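Local structure of nitrate reductase (Ulva prolifera, 5YLY) at residues F253-G258 / M281-G286. The protein is the FAD-binding cytochrome b5 reductase domain of nitrate reductase, an enzyme of the first step of nitrate assimilation, and probably passes electrons from NADH toward nitrate. Residues are numbered along the deposited sequence; the frame is centred on the assembly and turned at random.
Sequences FRYEPG and MGFEKG
Y255 and M281 tie two loops together through one backbone hydrogen bond, Y255 N to M281 O at 2.9 Å. G282 follows at once, with positive phi, and ends helix 267-280 in a Schellman motif. G282 CA lies 4.9 Å from Y255 CA, and a CB at G282 would run into the tyrosine CB. Y255 leans on F283 in two ways. Its CB stands over the centre of the F283 ring, a CH-pi contact 3.7 Å from the centroid. The edge of the Y255 ring turns toward the face of the F283 ring, an offset edge-to-face pair with the planes 71° apart. The tyrosine CG lies anti to the backbone N (chi1 172°), 3.4 Å from G282 O. At the rim of the F283 ring, CE2 lies 3.4 Å from F253 O, near the ring plane. That oxygen also accepts a hydrogen bond from N166 and touches the methyl CE of M281. An alanine in place of F283 would probably leave the Y255 CB and ring without their aromatic partner and open a gap beside F253 O. R254 and M281 cross at about a right angle. The guanidinium lays one face near M281, with NH1 3.6 Å from M281 CA and NH2 3.8 Å from M281 CG. NH2 is also salt-bridged to E249 of helix 245-251. F283 also touches T259, S261, N166 and S289. The contact thus joins the two helix-to-strand loops that lead into neighbouring parallel strands 259-264 and 289-291, in the alpha/beta NAD-binding domain of the ferredoxin reductase type, away from the FAD site.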
ATOM      1  N   PHE A 253      -2.237   1.265 -18.458  1.00 30.97           N
ATOM      2  CA  PHE A 253      -1.917   2.191 -19.552  1.00 31.88           C
ATOM      3  C   PHE A 253      -0.562   1.816 -20.166  1.00 35.76           C
ATOM      4  O   PHE A 253       0.358   1.412 -19.440  1.00 34.09           O
ATOM      5  CB  PHE A 253      -1.779   3.638 -19.019  1.00 31.69           C
ATOM      6  CG  PHE A 253      -3.018   4.271 -18.433  1.00 31.59           C
ATOM      7  CD1 PHE A 253      -4.154   4.475 -19.215  1.00 34.95           C
ATOM      8  CD2 PHE A 253      -3.030   4.720 -17.120  1.00 30.73           C
ATOM      9  CE1 PHE A 253      -5.287   5.092 -18.679  1.00 33.76           C
ATOM     10  CE2 PHE A 253      -4.159   5.357 -16.590  1.00 32.70           C
ATOM     11  CZ  PHE A 253      -5.281   5.537 -17.377  1.00 31.59           C
ATOM     12  N   ARG A 254      -0.409   2.020 -21.486  1.00 36.55           N
ATOM     13  CA  ARG A 254       0.888   1.848 -22.139  1.00 38.54           C
ATOM     14  C   ARG A 254       1.682   3.114 -21.821  1.00 43.09           C
ATOM     15  O   ARG A 254       1.078   4.136 -21.476  1.00 42.20           O
ATOM     16  CB  ARG A 254       0.721   1.721 -23.662  1.00 42.21           C
ATOM     17  CG  ARG A 254       0.115   0.389 -24.088  1.00 48.05           C
ATOM     18  CD  ARG A 254       0.372   0.051 -25.548  1.00 57.30           C
ATOM     19  NE  ARG A 254       1.730  -0.424 -25.823  1.00 64.00           N
ATOM     20  CZ  ARG A 254       2.158  -1.674 -25.661  1.00 82.00           C
ATOM     21  NH1 ARG A 254       3.417  -1.990 -25.937  1.00 74.59           N
ATOM     22  NH2 ARG A 254       1.337  -2.610 -25.208  1.00 64.89           N
ATOM     23  N   TYR A 255       3.012   3.068 -21.920  1.00 42.00           N
ATOM     24  CA  TYR A 255       3.798   4.277 -21.678  1.00 42.61           C
ATOM     25  C   TYR A 255       3.586   5.346 -22.777  1.00 47.06           C
ATOM     26  O   TYR A 255       3.537   5.044 -23.965  1.00 45.91           O
ATOM     27  CB  TYR A 255       5.309   3.979 -21.521  1.00 45.61           C
ATOM     28  CG  TYR A 255       6.144   5.243 -21.457  1.00 47.87           C
ATOM     29  CD1 TYR A 255       6.109   6.069 -20.335  1.00 48.99           C
ATOM     30  CD2 TYR A 255       6.867   5.682 -22.567  1.00 51.13           C
ATOM     31  CE1 TYR A 255       6.815   7.272 -20.298  1.00 51.32           C
ATOM     32  CE2 TYR A 255       7.569   6.888 -22.543  1.00 52.68           C
ATOM     33  CZ  TYR A 255       7.547   7.675 -21.402  1.00 61.37           C
ATOM     34  OH  TYR A 255       8.241   8.861 -21.367  1.00 63.75           O
ATOM     35  N   GLU A 256       3.489   6.592 -22.338  1.00 44.38           N
ATOM     36  CA  GLU A 256       3.423   7.835 -23.102  1.00 44.95           C
ATOM     37  C   GLU A 256       4.044   8.855 -22.144  1.00 46.50           C
ATOM     38  O   GLU A 256       3.885   8.673 -20.933  1.00 43.83           O
ATOM     39  CB  GLU A 256       1.955   8.252 -23.351  1.00 46.08           C
ATOM     40  CG  GLU A 256       1.301   7.661 -24.588  1.00 60.86           C
ATOM     41  CD  GLU A 256      -0.196   7.916 -24.647  1.00 80.11           C
ATOM     42  OE1 GLU A 256      -0.616   9.078 -24.442  1.00 78.16           O
ATOM     43  OE2 GLU A 256      -0.952   6.946 -24.880  1.00 75.82           O
ATOM     44  N   PRO A 257       4.639   9.984 -22.605  1.00 45.12           N
ATOM     45  CA  PRO A 257       5.138  10.985 -21.639  1.00 43.78           C
ATOM     46  C   PRO A 257       3.988  11.417 -20.717  1.00 43.96           C
ATOM     47  O   PRO A 257       2.879  11.652 -21.180  1.00 43.54           O
ATOM     48  CB  PRO A 257       5.615  12.142 -22.535  1.00 47.89           C
ATOM     49  CG  PRO A 257       5.941  11.482 -23.858  1.00 54.60           C
ATOM     50  CD  PRO A 257       4.904  10.398 -24.004  1.00 49.32           C
ATOM     51  N   GLY A 258       4.233  11.412 -19.422  1.00 38.63           N
ATOM     52  CA  GLY A 258       3.202  11.773 -18.461  1.00 36.22           C
ATOM     53  C   GLY A 258       2.599  10.567 -17.761  1.00 38.13           C
ATOM     54  O   GLY A 258       1.769  10.745 -16.880  1.00 36.74           O
ATOM     55  N   MET A 281       5.831  -2.644 -22.459  1.00 45.23           N
ATOM     56  CA  MET A 281       4.794  -1.617 -22.658  1.00 42.39           C
ATOM     57  C   MET A 281       5.357  -0.192 -22.781  1.00 47.87           C
ATOM     58  O   MET A 281       4.582   0.776 -22.845  1.00 47.20           O
ATOM     59  CB  MET A 281       3.719  -1.704 -21.578  1.00 41.27           C
ATOM     60  CG  MET A 281       2.833  -2.906 -21.749  1.00 43.79           C
ATOM     61  SD  MET A 281       1.708  -3.085 -20.346  1.00 42.70           S
ATOM     62  CE  MET A 281       0.451  -1.881 -20.781  1.00 37.83           C
ATOM     63  N   GLY A 282       6.690  -0.082 -22.806  1.00 46.01           N
ATOM     64  CA  GLY A 282       7.400   1.186 -22.962  1.00 46.59           C
ATOM     65  C   GLY A 282       7.988   1.811 -21.711  1.00 48.09           C
ATOM     66  O   GLY A 282       8.590   2.882 -21.795  1.00 48.14           O
ATOM     67  N   PHE A 283       7.786   1.197 -20.541  1.00 42.25           N
ATOM     68  CA  PHE A 283       8.309   1.744 -19.293  1.00 40.05           C
ATOM     69  C   PHE A 283       9.797   1.444 -19.103  1.00 49.87           C
ATOM     70  O   PHE A 283      10.355   0.590 -19.791  1.00 50.29           O
ATOM     71  CB  PHE A 283       7.453   1.307 -18.083  1.00 38.03           C
ATOM     72  CG  PHE A 283       6.039   1.829 -18.185  1.00 36.38           C
ATOM     73  CD1 PHE A 283       5.715   3.102 -17.722  1.00 36.98           C
ATOM     74  CD2 PHE A 283       5.031   1.051 -18.748  1.00 36.97           C
ATOM     75  CE1 PHE A 283       4.412   3.595 -17.833  1.00 36.26           C
ATOM     76  CE2 PHE A 283       3.727   1.537 -18.846  1.00 38.00           C
ATOM     77  CZ  PHE A 283       3.426   2.813 -18.392  1.00 34.99           C
ATOM     78  N   GLU A 284      10.443   2.192 -18.195  1.00 50.30           N
ATOM     79  CA  GLU A 284      11.871   2.099 -17.904  1.00 52.88           C
ATOM     80  C   GLU A 284      12.065   1.980 -16.386  1.00 57.28           C
ATOM     81  O   GLU A 284      11.707   2.900 -15.645  1.00 56.11           O
ATOM     82  CB  GLU A 284      12.562   3.359 -18.448  1.00 55.32           C
ATOM     83  CG  GLU A 284      14.066   3.264 -18.607  1.00 67.03           C
ATOM     84  CD  GLU A 284      14.727   4.556 -19.059  1.00 91.11           C
ATOM     85  OE1 GLU A 284      14.005   5.482 -19.499  1.00 80.13           O
ATOM     86  OE2 GLU A 284      15.969   4.657 -18.931  1.00 90.23           O
ATOM     87  N   LYS A 285      12.628   0.845 -15.934  1.00 55.79           N
ATOM     88  CA  LYS A 285      12.900   0.572 -14.522  1.00 55.27           C
ATOM     89  C   LYS A 285      13.726   1.691 -13.875  1.00 59.03           C
ATOM     90  O   LYS A 285      14.751   2.088 -14.421  1.00 58.67           O
ATOM     91  CB  LYS A 285      13.596  -0.790 -14.341  1.00 60.54           C
ATOM     92  CG  LYS A 285      13.531  -1.286 -12.894  1.00 75.52           C
ATOM     93  CD  LYS A 285      14.498  -2.410 -12.597  1.00 90.48           C
ATOM     94  CE  LYS A 285      14.523  -2.701 -11.115  1.00104.36           C
ATOM     95  NZ  LYS A 285      15.609  -3.647 -10.748  1.00115.56           N
ATOM     96  N   GLY A 286      13.221   2.217 -12.759  1.00 54.83           N
ATOM     97  CA  GLY A 286      13.857   3.277 -11.985  1.00 54.52           C
ATOM     98  C   GLY A 286      13.599   4.689 -12.459  1.00 59.20           C
ATOM     99  O   GLY A 286      13.949   5.638 -11.753  1.00 60.50           O
TER